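Local coordinates for lectin (Colocasia esculenta, PDB 5T1X), which probably binds mannose-containing glycans, as a GNA-related lectin of beta-prism II fold, at residues 52-66 and 76-90. Sequence-based numbering, arbitrary orientation.
Sequences NGEHCFLRLNHKGEL and IWSSNSSSKQGDYVL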
loop_
_atom_site.group_PDB
_atom_site.type_symbol
_atom_site.label_atom_id
_atom_site.label_comp_id
_atom_site.label_asym_id
_atom_site.label_seq_id
_atom_site.Cartn_x
_atom_site.Cartn_y
_atom_site.Cartn_z
ATOM N N ASN B 52 -20.027 -10.954 17.463
ATOM C CA ASN B 52 -20.792 -11.520 16.347
ATOM C C ASN B 52 -20.330 -12.912 15.930
ATOM O O ASN B 52 -21.065 -13.610 15.220
ATOM C CB ASN B 52 -20.789 -10.578 15.149
ATOM C CG ASN B 52 -21.746 -9.410 15.317
ATOM O OD1 ASN B 52 -22.250 -9.131 16.411
ATOM N ND2 ASN B 52 -22.056 -8.726 14.232
ATOM N N GLY B 53 -19.157 -13.317 16.397
ATOM C CA GLY B 53 -18.619 -14.642 16.107
ATOM C C GLY B 53 -17.437 -14.971 16.991
ATOM O O GLY B 53 -16.952 -14.103 17.716
ATOM N N GLU B 54 -16.946 -16.208 16.928
ATOM C CA GLU B 54 -15.798 -16.597 17.739
ATOM C C GLU B 54 -14.579 -16.806 16.878
ATOM O O GLU B 54 -14.717 -17.283 15.747
ATOM C CB GLU B 54 -16.088 -17.883 18.534
ATOM C CG GLU B 54 -17.076 -17.684 19.671
ATOM C CD GLU B 54 -17.467 -18.966 20.376
ATOM O OE1 GLU B 54 -18.159 -19.804 19.752
ATOM O OE2 GLU B 54 -17.075 -19.139 21.553
ATOM N N HIS B 55 -13.390 -16.467 17.415
ATOM C CA HIS B 55 -12.077 -16.684 16.801
ATOM C C HIS B 55 -12.054 -16.201 15.346
ATOM O O HIS B 55 -11.722 -16.967 14.427
ATOM C CB HIS B 55 -11.724 -18.176 16.889
ATOM C CG HIS B 55 -11.758 -18.716 18.288
ATOM N ND1 HIS B 55 -12.746 -19.594 18.697
ATOM C CD2 HIS B 55 -10.934 -18.468 19.328
ATOM C CE1 HIS B 55 -12.484 -19.863 19.966
ATOM N NE2 HIS B 55 -11.401 -19.209 20.388
ATOM N N CYS B 56 -12.430 -14.932 15.156
ATOM C CA CYS B 56 -12.536 -14.292 13.848
ATOM C C CYS B 56 -11.174 -13.908 13.310
ATOM O O CYS B 56 -10.255 -13.647 14.092
ATOM C CB CYS B 56 -13.452 -13.073 13.931
ATOM S SG CYS B 56 -15.099 -13.439 14.592
ATOM N N PHE B 57 -11.073 -13.802 11.988
ATOM C CA PHE B 57 -9.855 -13.354 11.346
ATOM C C PHE B 57 -10.216 -12.446 10.198
ATOM O O PHE B 57 -11.313 -12.551 9.644
ATOM C CB PHE B 57 -9.012 -14.547 10.874
ATOM C CG PHE B 57 -9.641 -15.417 9.807
ATOM C CD1 PHE B 57 -9.406 -15.170 8.457
ATOM C CD2 PHE B 57 -10.447 -16.495 10.151
ATOM C CE1 PHE B 57 -9.981 -15.973 7.475
ATOM C CE2 PHE B 57 -11.014 -17.307 9.165
ATOM C CZ PHE B 57 -10.774 -17.042 7.836
ATOM N N LEU B 58 -9.261 -11.610 9.807
ATOM C CA LEU B 58 -9.367 -10.665 8.703
ATOM C C LEU B 58 -8.492 -11.139 7.559
ATOM O O LEU B 58 -7.333 -11.487 7.777
ATOM C CB LEU B 58 -8.894 -9.285 9.188
ATOM C CG LEU B 58 -8.964 -8.156 8.171
ATOM C CD1 LEU B 58 -10.385 -7.618 8.059
ATOM C CD2 LEU B 58 -8.037 -7.020 8.558
ATOM N N ARG B 59 -9.009 -11.098 6.333
ATOM C CA ARG B 59 -8.201 -11.492 5.183
ATOM C C ARG B 59 -8.611 -10.704 3.954
ATOM O O ARG B 59 -9.796 -10.610 3.660
ATOM C CB ARG B 59 -8.336 -13.000 4.909
ATOM C CG ARG B 59 -7.430 -13.528 3.781
ATOM C CD ARG B 59 -7.712 -14.998 3.516
ATOM N NE ARG B 59 -6.911 -15.538 2.412
ATOM C CZ ARG B 59 -7.268 -15.508 1.126
ATOM N NH1 ARG B 59 -8.411 -14.939 0.760
ATOM N NH2 ARG B 59 -6.492 -16.053 0.204
ATOM N N LEU B 60 -7.625 -10.142 3.243
ATOM C CA LEU B 60 -7.851 -9.454 1.981
ATOM C C LEU B 60 -7.688 -10.486 0.872
ATOM O O LEU B 60 -6.669 -11.193 0.849
ATOM C CB LEU B 60 -6.844 -8.308 1.839
ATOM C CG LEU B 60 -6.849 -7.519 0.520
ATOM C CD1 LEU B 60 -8.218 -6.837 0.250
ATOM C CD2 LEU B 60 -5.713 -6.520 0.518
ATOM N N ASN B 61 -8.669 -10.595 -0.041
ATOM C CA ASN B 61 -8.544 -11.603 -1.092
ATOM C C ASN B 61 -7.870 -11.033 -2.365
ATOM O O ASN B 61 -7.364 -9.903 -2.357
ATOM C CB ASN B 61 -9.892 -12.271 -1.404
ATOM C CG ASN B 61 -10.904 -11.431 -2.140
ATOM O OD1 ASN B 61 -10.609 -10.353 -2.670
ATOM N ND2 ASN B 61 -12.125 -11.938 -2.220
ATOM N N HIS B 62 -7.856 -11.827 -3.440
ATOM C CA HIS B 62 -7.203 -11.458 -4.688
ATOM C C HIS B 62 -8.176 -10.809 -5.675
ATOM O O HIS B 62 -7.940 -10.810 -6.884
ATOM C CB HIS B 62 -6.501 -12.680 -5.282
ATOM C CG HIS B 62 -5.277 -13.050 -4.505
ATOM N ND1 HIS B 62 -5.366 -13.753 -3.308
ATOM C CD2 HIS B 62 -3.983 -12.743 -4.736
ATOM C CE1 HIS B 62 -4.122 -13.867 -2.866
ATOM N NE2 HIS B 62 -3.253 -13.293 -3.701
ATOM N N LYS B 63 -9.223 -10.176 -5.139
ATOM C CA LYS B 63 -10.212 -9.412 -5.906
ATOM C C LYS B 63 -10.483 -8.085 -5.185
ATOM O O LYS B 63 -11.405 -7.375 -5.545
ATOM C CB LYS B 63 -11.527 -10.201 -6.100
ATOM C CG LYS B 63 -11.401 -11.426 -7.002
ATOM C CD LYS B 63 -12.495 -12.437 -6.704
ATOM C CE LYS B 63 -12.322 -13.724 -7.473
ATOM N NZ LYS B 63 -13.448 -14.666 -7.223
ATOM N N GLY B 64 -9.696 -7.773 -4.161
ATOM C CA GLY B 64 -9.852 -6.516 -3.438
ATOM C C GLY B 64 -10.925 -6.456 -2.382
ATOM O O GLY B 64 -11.230 -5.366 -1.901
ATOM N N GLU B 65 -11.481 -7.620 -1.989
ATOM C CA GLU B 65 -12.496 -7.705 -0.938
ATOM C C GLU B 65 -11.834 -8.058 0.389
ATOM O O GLU B 65 -11.100 -9.047 0.492
ATOM C CB GLU B 65 -13.605 -8.716 -1.309
ATOM C CG GLU B 65 -14.872 -8.602 -0.462
ATOM C CD GLU B 65 -15.898 -9.714 -0.625
ATOM O OE1 GLU B 65 -15.761 -10.529 -1.566
ATOM O OE2 GLU B 65 -16.860 -9.758 0.176
ATOM N N LEU B 66 -12.084 -7.216 1.394
ATOM C CA LEU B 66 -11.557 -7.387 2.758
ATOM C C LEU B 66 -12.671 -7.977 3.599
ATOM O O LEU B 66 -13.754 -7.397 3.662
ATOM C CB LEU B 66 -11.097 -6.023 3.295
ATOM C CG LEU B 66 -10.394 -6.027 4.657
ATOM C CD1 LEU B 66 -9.012 -6.691 4.587
ATOM C CD2 LEU B 66 -10.263 -4.600 5.196
ATOM N N ILE B 76 -18.689 -12.247 8.721
ATOM C CA ILE B 76 -19.092 -11.341 9.791
ATOM C C ILE B 76 -19.179 -9.902 9.251
ATOM O O ILE B 76 -20.039 -9.121 9.672
ATOM C CB ILE B 76 -18.081 -11.467 10.969
ATOM C CG1 ILE B 76 -18.068 -12.902 11.558
ATOM C CG2 ILE B 76 -18.293 -10.395 12.033
ATOM C CD1 ILE B 76 -19.472 -13.528 11.937
ATOM N N TRP B 77 -18.267 -9.548 8.336
ATOM C CA TRP B 77 -18.184 -8.215 7.747
ATOM C C TRP B 77 -17.430 -8.296 6.439
ATOM O O TRP B 77 -16.537 -9.130 6.287
ATOM C CB TRP B 77 -17.462 -7.240 8.718
ATOM C CG TRP B 77 -17.302 -5.830 8.213
ATOM C CD1 TRP B 77 -18.151 -4.781 8.414
ATOM C CD2 TRP B 77 -16.177 -5.305 7.493
ATOM N NE1 TRP B 77 -17.651 -3.644 7.812
ATOM C CE2 TRP B 77 -16.438 -3.940 7.243
ATOM C CE3 TRP B 77 -14.988 -5.869 6.995
ATOM C CZ2 TRP B 77 -15.545 -3.121 6.533
ATOM C CZ3 TRP B 77 -14.105 -5.059 6.295
ATOM C CH2 TRP B 77 -14.382 -3.704 6.076
ATOM N N SER B 78 -17.781 -7.425 5.498
ATOM C CA SER B 78 -17.062 -7.293 4.244
ATOM C C SER B 78 -16.982 -5.840 3.841
ATOM O O SER B 78 -17.933 -5.074 4.081
ATOM C CB SER B 78 -17.732 -8.089 3.128
ATOM O OG SER B 78 -17.051 -7.813 1.914
ATOM N N SER B 79 -15.881 -5.472 3.165
ATOM C CA SER B 79 -15.712 -4.128 2.594
ATOM C C SER B 79 -16.666 -3.938 1.419
ATOM O O SER B 79 -16.944 -2.809 1.017
ATOM C CB SER B 79 -14.274 -3.922 2.124
ATOM O OG SER B 79 -13.915 -4.898 1.153
ATOM N N ASN B 80 -17.145 -5.064 0.848
ATOM C CA ASN B 80 -18.013 -5.116 -0.333
ATOM C C ASN B 80 -17.356 -4.469 -1.562
ATOM O O ASN B 80 -18.055 -4.071 -2.496
ATOM C CB ASN B 80 -19.391 -4.533 -0.062
ATOM C CG ASN B 80 -20.150 -5.374 0.929
ATOM O OD1 ASN B 80 -20.605 -4.882 1.958
ATOM N ND2 ASN B 80 -20.261 -6.679 0.662
ATOM N N SER B 81 -16.007 -4.429 -1.577
ATOM C CA SER B 81 -15.226 -3.967 -2.729
ATOM C C SER B 81 -14.853 -5.202 -3.521
ATOM O O SER B 81 -14.593 -6.257 -2.944
ATOM C CB SER B 81 -13.990 -3.177 -2.293
ATOM O OG SER B 81 -13.275 -3.826 -1.250
ATOM N N SER B 82 -14.892 -5.105 -4.834
ATOM C CA SER B 82 -14.622 -6.244 -5.703
ATOM C C SER B 82 -14.113 -5.730 -7.031
ATOM O O SER B 82 -14.732 -4.842 -7.627
ATOM C CB SER B 82 -15.908 -7.051 -5.888
ATOM O OG SER B 82 -15.752 -8.048 -6.879
ATOM N N SER B 83 -12.974 -6.248 -7.491
ATOM C CA SER B 83 -12.401 -5.776 -8.748
ATOM C C SER B 83 -11.647 -6.916 -9.442
ATOM O O SER B 83 -11.891 -8.088 -9.130
ATOM C CB SER B 83 -11.510 -4.556 -8.499
ATOM O OG SER B 83 -11.165 -3.910 -9.718
ATOM N N LYS B 84 -10.762 -6.559 -10.400
ATOM C CA LYS B 84 -9.972 -7.483 -11.216
ATOM C C LYS B 84 -9.243 -8.533 -10.405
ATOM O O LYS B 84 -8.733 -8.233 -9.328
ATOM C CB LYS B 84 -8.905 -6.723 -12.024
ATOM C CG LYS B 84 -9.398 -5.592 -12.889
ATOM C CD LYS B 84 -8.277 -5.093 -13.784
ATOM C CE LYS B 84 -8.802 -4.222 -14.895
ATOM N NZ LYS B 84 -7.725 -3.810 -15.840
ATOM N N GLN B 85 -9.135 -9.747 -10.948
ATOM C CA GLN B 85 -8.358 -10.788 -10.282
ATOM C C GLN B 85 -6.885 -10.331 -10.309
ATOM O O GLN B 85 -6.389 -9.893 -11.352
ATOM C CB GLN B 85 -8.554 -12.139 -11.000
ATOM C CG GLN B 85 -9.938 -12.750 -10.741
ATOM C CD GLN B 85 -10.221 -14.016 -11.523
ATOM O OE1 GLN B 85 -9.804 -14.189 -12.675
ATOM N NE2 GLN B 85 -11.004 -14.906 -10.934
ATOM N N GLY B 86 -6.233 -10.346 -9.156
ATOM C CA GLY B 86 -4.849 -9.908 -9.059
ATOM C C GLY B 86 -4.390 -9.710 -7.637
ATOM O O GLY B 86 -5.051 -10.161 -6.705
ATOM N N ASP B 87 -3.252 -9.034 -7.462
ATOM C CA ASP B 87 -2.694 -8.773 -6.135
ATOM C C ASP B 87 -3.146 -7.411 -5.609
ATOM O O ASP B 87 -3.098 -6.426 -6.341
ATOM C CB ASP B 87 -1.166 -8.856 -6.182
ATOM C CG ASP B 87 -0.683 -10.230 -6.605
ATOM O OD1 ASP B 87 -1.405 -11.224 -6.338
ATOM O OD2 ASP B 87 0.389 -10.309 -7.243
ATOM N N TYR B 88 -3.584 -7.371 -4.341
ATOM C CA TYR B 88 -4.078 -6.162 -3.656
ATOM C C TYR B 88 -3.284 -5.883 -2.393
ATOM O O TYR B 88 -2.609 -6.770 -1.870
ATOM C CB TYR B 88 -5.582 -6.309 -3.314
ATOM C CG TYR B 88 -6.466 -6.230 -4.544
ATOM C CD1 TYR B 88 -7.160 -5.067 -4.852
ATOM C CD2 TYR B 88 -6.535 -7.288 -5.450
ATOM C CE1 TYR B 88 -7.942 -4.973 -6.008
ATOM C CE2 TYR B 88 -7.287 -7.194 -6.626
ATOM C CZ TYR B 88 -7.999 -6.038 -6.892
ATOM O OH TYR B 88 -8.725 -5.925 -8.056
ATOM N N VAL B 89 -3.358 -4.636 -1.901
ATOM C CA VAL B 89 -2.697 -4.273 -0.658
ATOM C C VAL B 89 -3.605 -3.329 0.126
ATOM O O VAL B 89 -4.220 -2.440 -0.455
ATOM C CB VAL B 89 -1.272 -3.674 -0.878
ATOM C CG1 VAL B 89 -1.328 -2.344 -1.631
ATOM C CG2 VAL B 89 -0.513 -3.516 0.447
ATOM N N LEU B 90 -3.709 -3.563 1.428
ATOM C CA LEU B 90 -4.397 -2.672 2.357
ATOM C C LEU B 90 -3.304 -1.893 3.045
ATOM O O LEU B 90 -2.398 -2.509 3.621
ATOM C CB LEU B 90 -5.237 -3.486 3.372
ATOM C CG LEU B 90 -5.789 -2.714 4.585
ATOM C CD1 LEU B 90 -6.915 -1.774 4.201
ATOM C CD2 LEU B 90 -6.294 -3.689 5.648
#
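Gly64 lies against one face of the Tyr88 ring, its CA 3.5 Å from the ring centroid in a CH-pi contact and its backbone N also above the ring. Tyr88 OH donates to Lys84 O at 2.6 Å, on a lone pair in the carbonyl plane, which fixes the ring's far end beside the turn. With its hydroxyl turned between its own backbone N and carbonyl carbon (chi1 46°), Ser81 donates from OG to Gly64 O at 2.6 Å and accepts from Ser79 OG. That second hydroxyl in turn receives Leu66 N at 3.0 Å, while Ser79 N returns a bond to Leu66 O. The extended Glu65 side chain takes the Ser78 hydroxyl on the anti lone pair of OE2, 2.6 Å from Ser78 OG. Gly86 N donates to His62 O and Ser83 N to Lys63 O. Behind these bonds, Asn61 OD1 accepts Lys63 N in an Asx turn and Glu65 N from the opposite face of its amide, holding backbone 61-65. Leu60 CD2 and Leu66 CD2 pack on Leu90, joining two sheets of the prism, and Ile100 touches Leu66 and Leu90. From Leu66 N through Ser79 OG and Ser81 OG to Gly64 O, each hydroxyl both accepts and donates, so the loop satisfies these main-chain groups.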